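Local structure of 3'3'-cGAMP-specific phosphodiesterase 3 (Vibrio cholerae O1 biovar El Tor str. N16961, 5Z7C) at residues Y142-I147 with Q181-Q186; I171-E176 with A191-S196. The protein is a largely helical member of the HD-domain superfamily that carries two HD-type domains in a single chain. The protein carries 2 engineered substitutions. One frame throughout, in Å; residues are numbered along the deposited sequence.

Interaction 1: residues Y142-I147 with Q181-Q186; sequences YAQELI and QGRPEQ
Q144, on helix 141-160, reaches across to the loop 181-186 with both ends of its amide. NE2 donates to P184 O at 2.6 Å, in the carbonyl plane and on a lone pair, though tilted slightly from Q144's own amide plane. On the other branch, OE1 takes a weak hydrogen bond of 2.9 Å from R183 NH1, entering at the edge of the guanidinium; amide and guanidinium planes stand 77° apart. The Q144 chain leaves CB on the carbonyl side, anti to N, then bends at chi2 (88°), which swings the amide between the two loop residues.

Apolar contacts flank this polar pair. A143 CB lies over one face of the R183 guanidinium, offset toward its rim, 3.8 Å from NE. I147 presses CG1 against R183 CD (3.9 Å) and CG2 against P184 CD (3.8 Å). P184, buried and preceded by a cis peptide, also touches Q148 and C151 on the same helix.

G182-R183-P184 stands where the Gly-Tyr-Pro signature of HD-GYP domains would fall, consistent with a diverged HD-GYP loop packed on a domain helix.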
# COMPACT_ATOMS: atom_id res chain seq x y z
N TYR A 142 9.77 -17.10 -16.72
CA TYR A 142 8.92 -16.78 -15.62
C TYR A 142 9.26 -15.40 -15.12
O TYR A 142 8.39 -14.58 -14.91
CB TYR A 142 9.18 -17.77 -14.53
CG TYR A 142 8.58 -17.43 -13.22
CD1 TYR A 142 7.25 -17.19 -13.10
CD2 TYR A 142 9.35 -17.37 -12.10
CE1 TYR A 142 6.72 -16.89 -11.91
CE2 TYR A 142 8.81 -17.07 -10.91
CZ TYR A 142 7.50 -16.83 -10.82
OH TYR A 142 6.98 -16.53 -9.62
N ALA A 143 10.53 -15.15 -14.90
CA ALA A 143 10.94 -13.89 -14.35
C ALA A 143 10.53 -12.79 -15.27
O ALA A 143 10.13 -11.75 -14.83
CB ALA A 143 12.40 -13.88 -14.15
N GLN A 144 10.63 -13.03 -16.55
CA GLN A 144 10.22 -12.03 -17.49
C GLN A 144 8.75 -11.76 -17.38
O GLN A 144 8.33 -10.65 -17.54
CB GLN A 144 10.56 -12.49 -18.88
CG GLN A 144 10.18 -11.52 -19.94
CD GLN A 144 11.23 -10.52 -20.21
OE1 GLN A 144 12.32 -10.59 -19.66
NE2 GLN A 144 10.93 -9.56 -21.05
N GLU A 145 7.95 -12.78 -17.17
CA GLU A 145 6.53 -12.58 -17.02
C GLU A 145 6.24 -11.81 -15.77
O GLU A 145 5.36 -10.99 -15.74
CB GLU A 145 5.80 -13.91 -16.99
CG GLU A 145 5.64 -14.54 -18.32
CD GLU A 145 5.00 -13.64 -19.31
OE1 GLU A 145 3.95 -13.08 -18.98
OE2 GLU A 145 5.53 -13.47 -20.41
N LEU A 146 6.96 -12.12 -14.72
CA LEU A 146 6.71 -11.49 -13.47
C LEU A 146 6.95 -10.01 -13.54
O LEU A 146 6.15 -9.24 -13.07
CB LEU A 146 7.72 -12.05 -12.52
CG LEU A 146 7.27 -12.09 -11.09
CD1 LEU A 146 6.03 -12.84 -11.03
CD2 LEU A 146 8.32 -12.77 -10.35
N ILE A 147 8.08 -9.62 -14.08
CA ILE A 147 8.39 -8.22 -14.17
C ILE A 147 7.41 -7.53 -15.07
O ILE A 147 6.93 -6.47 -14.76
CB ILE A 147 9.79 -8.01 -14.71
CG1 ILE A 147 10.80 -8.54 -13.74
CG2 ILE A 147 10.08 -6.57 -14.88
CD1 ILE A 147 10.62 -8.04 -12.40
N GLN A 181 20.77 -5.71 -19.49
CA GLN A 181 20.44 -7.01 -18.95
C GLN A 181 19.29 -7.03 -17.96
O GLN A 181 19.16 -7.96 -17.20
CB GLN A 181 21.64 -7.64 -18.29
CG GLN A 181 22.77 -7.90 -19.24
CD GLN A 181 22.59 -9.17 -19.98
OE1 GLN A 181 22.17 -9.18 -21.12
NE2 GLN A 181 22.91 -10.28 -19.33
N GLY A 182 18.47 -6.00 -17.98
CA GLY A 182 17.31 -5.91 -17.13
C GLY A 182 16.04 -6.17 -17.89
O GLY A 182 16.00 -6.07 -19.08
N ARG A 183 14.98 -6.47 -17.16
CA ARG A 183 13.70 -6.72 -17.76
C ARG A 183 12.73 -5.57 -17.59
O ARG A 183 12.97 -4.77 -16.74
CB ARG A 183 13.22 -7.95 -17.03
CG ARG A 183 14.28 -8.98 -16.79
CD ARG A 183 13.89 -9.91 -15.68
NE ARG A 183 14.65 -11.15 -15.65
CZ ARG A 183 14.77 -11.98 -16.68
NH1 ARG A 183 14.21 -11.72 -17.85
NH2 ARG A 183 15.49 -13.08 -16.54
N PRO A 184 11.69 -5.51 -18.37
CA PRO A 184 11.36 -6.54 -19.33
C PRO A 184 11.81 -6.26 -20.73
O PRO A 184 11.57 -7.09 -21.57
CB PRO A 184 9.85 -6.47 -19.33
CG PRO A 184 9.60 -5.08 -19.17
CD PRO A 184 10.55 -4.63 -18.14
N GLU A 185 12.35 -5.10 -21.00
CA GLU A 185 12.68 -4.76 -22.37
C GLU A 185 14.14 -4.81 -22.74
O GLU A 185 14.48 -4.60 -23.88
CB GLU A 185 12.16 -3.38 -22.69
CG GLU A 185 10.72 -3.30 -22.97
CD GLU A 185 10.27 -1.89 -23.08
OE1 GLU A 185 10.66 -1.09 -22.23
OE2 GLU A 185 9.55 -1.56 -24.02
N GLN A 186 15.00 -5.08 -21.78
CA GLN A 186 16.40 -5.13 -22.08
C GLN A 186 16.93 -3.84 -22.68
O GLN A 186 17.70 -3.85 -23.61
CB GLN A 186 16.64 -6.27 -23.02
CG GLN A 186 16.76 -7.58 -22.32
CD GLN A 186 15.44 -8.19 -22.02
OE1 GLN A 186 14.56 -8.23 -22.86
NE2 GLN A 186 15.28 -8.68 -20.81

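Interaction 2: residues I171-E176 with A191-S196; sequences IHSLDE and AIPLFS
S173 and S196 meet side by side: S173 CB lies 3.6 Å from S196 OG, while S196 CB rests against the backbone carbonyl of S173, 3.2 Å from its O. This is van der Waals contact. S173 OG leads away from S196, with the two OG atoms 4.8 Å apart, and no hydrogen bond crosses between the segments. S173 O is instead the acceptor of E176 N, the bond that closes the second of two overlapping type I turns, I171 to L174 and S173 to E176. S196 thus sits against the bend shared by both turns, and its CB also meets L174 CA at 3.8 Å. The side chain of L174 packs on A199 and Q203 of helix 194-211; toward 191-196 it is mainly its backbone that touches.

Beside the serine pair, P193 turns CD and CG to S173: CD lies 3.7 Å from S173 CB, with S173 OG close to the same two atoms. P193 occupies the N-cap position, so the turn touches the very start of the helix.

One residue earlier, I192 brings CD1 to E176 CB (3.9 Å). Only the root of E176 takes part: the chain bends at chi2 (-81°) and carries the carboxylate away from I192, toward the loop 181-186, where OE2 accepts a hydrogen bond from E185 N. E176 thus shows its CB to I192, ahead of the helix, and its carboxylate to the loop 181-186.

E176 probably corresponds to the glutamate of the His-His-Glu part of the HD-GYP signature; L174 and D175 stand where the two histidines before that glutamate would fall. The arrangement is a double turn wedged against the N-terminus of the following helix, within the first, diverged HD domain.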
# COMPACT_ATOMS: atom_id res chain seq x y z
N ILE A 171 8.30 3.82 -13.91
CA ILE A 171 7.95 2.85 -12.92
C ILE A 171 8.13 1.59 -13.74
O ILE A 171 8.54 0.57 -13.25
CB ILE A 171 6.52 3.00 -12.49
CG1 ILE A 171 6.40 4.22 -11.61
CG2 ILE A 171 6.11 1.86 -11.68
CD1 ILE A 171 5.04 4.45 -11.12
N HIS A 172 7.78 1.68 -15.00
CA HIS A 172 7.82 0.58 -15.94
C HIS A 172 9.18 0.02 -16.22
O HIS A 172 9.33 -1.16 -16.42
CB HIS A 172 7.23 1.04 -17.24
CG HIS A 172 7.15 -0.04 -18.27
ND1 HIS A 172 5.97 -0.41 -18.86
CD2 HIS A 172 8.11 -0.82 -18.81
CE1 HIS A 172 6.20 -1.38 -19.72
NE2 HIS A 172 7.49 -1.63 -19.72
N SER A 173 10.18 0.88 -16.22
CA SER A 173 11.53 0.51 -16.57
C SER A 173 12.39 0.44 -15.34
O SER A 173 13.57 0.51 -15.43
CB SER A 173 12.11 1.50 -17.54
OG SER A 173 11.48 1.38 -18.79
N LEU A 174 11.78 0.24 -14.21
CA LEU A 174 12.51 0.27 -12.98
C LEU A 174 13.57 -0.77 -13.03
O LEU A 174 14.65 -0.58 -12.56
CB LEU A 174 11.56 -0.04 -11.85
CG LEU A 174 12.07 -0.14 -10.43
CD1 LEU A 174 12.60 1.16 -10.02
CD2 LEU A 174 11.02 -0.55 -9.52
N ASP A 175 13.25 -1.90 -13.61
CA ASP A 175 14.08 -3.07 -13.50
C ASP A 175 14.99 -3.29 -14.69
O ASP A 175 15.60 -4.32 -14.83
CB ASP A 175 13.23 -4.28 -13.24
CG ASP A 175 12.77 -4.35 -11.82
OD1 ASP A 175 13.62 -4.35 -10.93
OD2 ASP A 175 11.57 -4.39 -11.57
N GLU A 176 15.09 -2.29 -15.53
CA GLU A 176 16.10 -2.28 -16.53
C GLU A 176 17.43 -2.01 -15.89
O GLU A 176 17.52 -1.48 -14.82
CB GLU A 176 15.78 -1.25 -17.57
CG GLU A 176 14.36 -1.30 -18.04
CD GLU A 176 14.09 -2.36 -19.06
OE1 GLU A 176 14.82 -3.34 -19.11
OE2 GLU A 176 13.13 -2.23 -19.81
N ALA A 191 18.83 4.54 -22.94
CA ALA A 191 17.58 4.02 -23.40
C ALA A 191 16.67 3.94 -22.20
O ALA A 191 15.48 4.11 -22.30
CB ALA A 191 17.78 2.69 -24.00
N ILE A 192 17.27 3.65 -21.06
CA ILE A 192 16.55 3.61 -19.81
C ILE A 192 16.17 4.97 -19.34
O ILE A 192 16.99 5.86 -19.29
CB ILE A 192 17.43 3.06 -18.74
CG1 ILE A 192 18.06 1.77 -19.20
CG2 ILE A 192 16.62 2.84 -17.50
CD1 ILE A 192 18.85 1.10 -18.15
N PRO A 193 14.95 5.14 -18.88
CA PRO A 193 14.53 6.43 -18.36
C PRO A 193 15.31 6.84 -17.15
O PRO A 193 15.73 6.03 -16.38
CB PRO A 193 13.09 6.17 -18.02
CG PRO A 193 12.67 5.31 -19.06
CD PRO A 193 13.78 4.36 -19.26
N LEU A 194 15.54 8.13 -17.01
CA LEU A 194 16.37 8.63 -15.95
C LEU A 194 15.79 8.34 -14.60
O LEU A 194 16.52 8.09 -13.67
CB LEU A 194 16.60 10.12 -16.13
CG LEU A 194 17.36 10.81 -15.02
CD1 LEU A 194 18.76 10.40 -15.00
CD2 LEU A 194 17.28 12.24 -15.22
N PHE A 195 14.48 8.40 -14.48
CA PHE A 195 13.86 8.16 -13.20
C PHE A 195 14.07 6.75 -12.69
O PHE A 195 14.36 6.54 -11.55
CB PHE A 195 12.39 8.53 -13.23
CG PHE A 195 12.13 9.97 -13.55
CD1 PHE A 195 13.09 10.90 -13.35
CD2 PHE A 195 10.95 10.37 -14.07
CE1 PHE A 195 12.86 12.18 -13.66
CE2 PHE A 195 10.74 11.65 -14.37
CZ PHE A 195 11.69 12.55 -14.17
N SER A 196 13.95 5.79 -13.57
CA SER A 196 14.18 4.41 -13.22
C SER A 196 15.59 4.16 -12.79
O SER A 196 15.83 3.39 -11.90
CB SER A 196 13.85 3.55 -14.39
OG SER A 196 12.64 3.98 -14.95

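Both interactions belong to the first HD domain and fasten the long irregular connection between helices 165-168 and 194-211, but to different elements: interaction 1 ties it to helix 141-160, interaction 2 to the start of helix 194-211. Their centres are 12 Å apart. Interaction 1 is a surface contact and relies on amide and guanidinium hydrogen bonds alongside apolar patches; interaction 2 is mostly buried and rests on van der Waals contact, with no hydrogen bond between its segments. E176 joins the two, its carboxylate lying among the backbone atoms of 182-186. Further stitching comes from I147 of interaction 1, which touches D175 of interaction 2, and from P184, which touches H172.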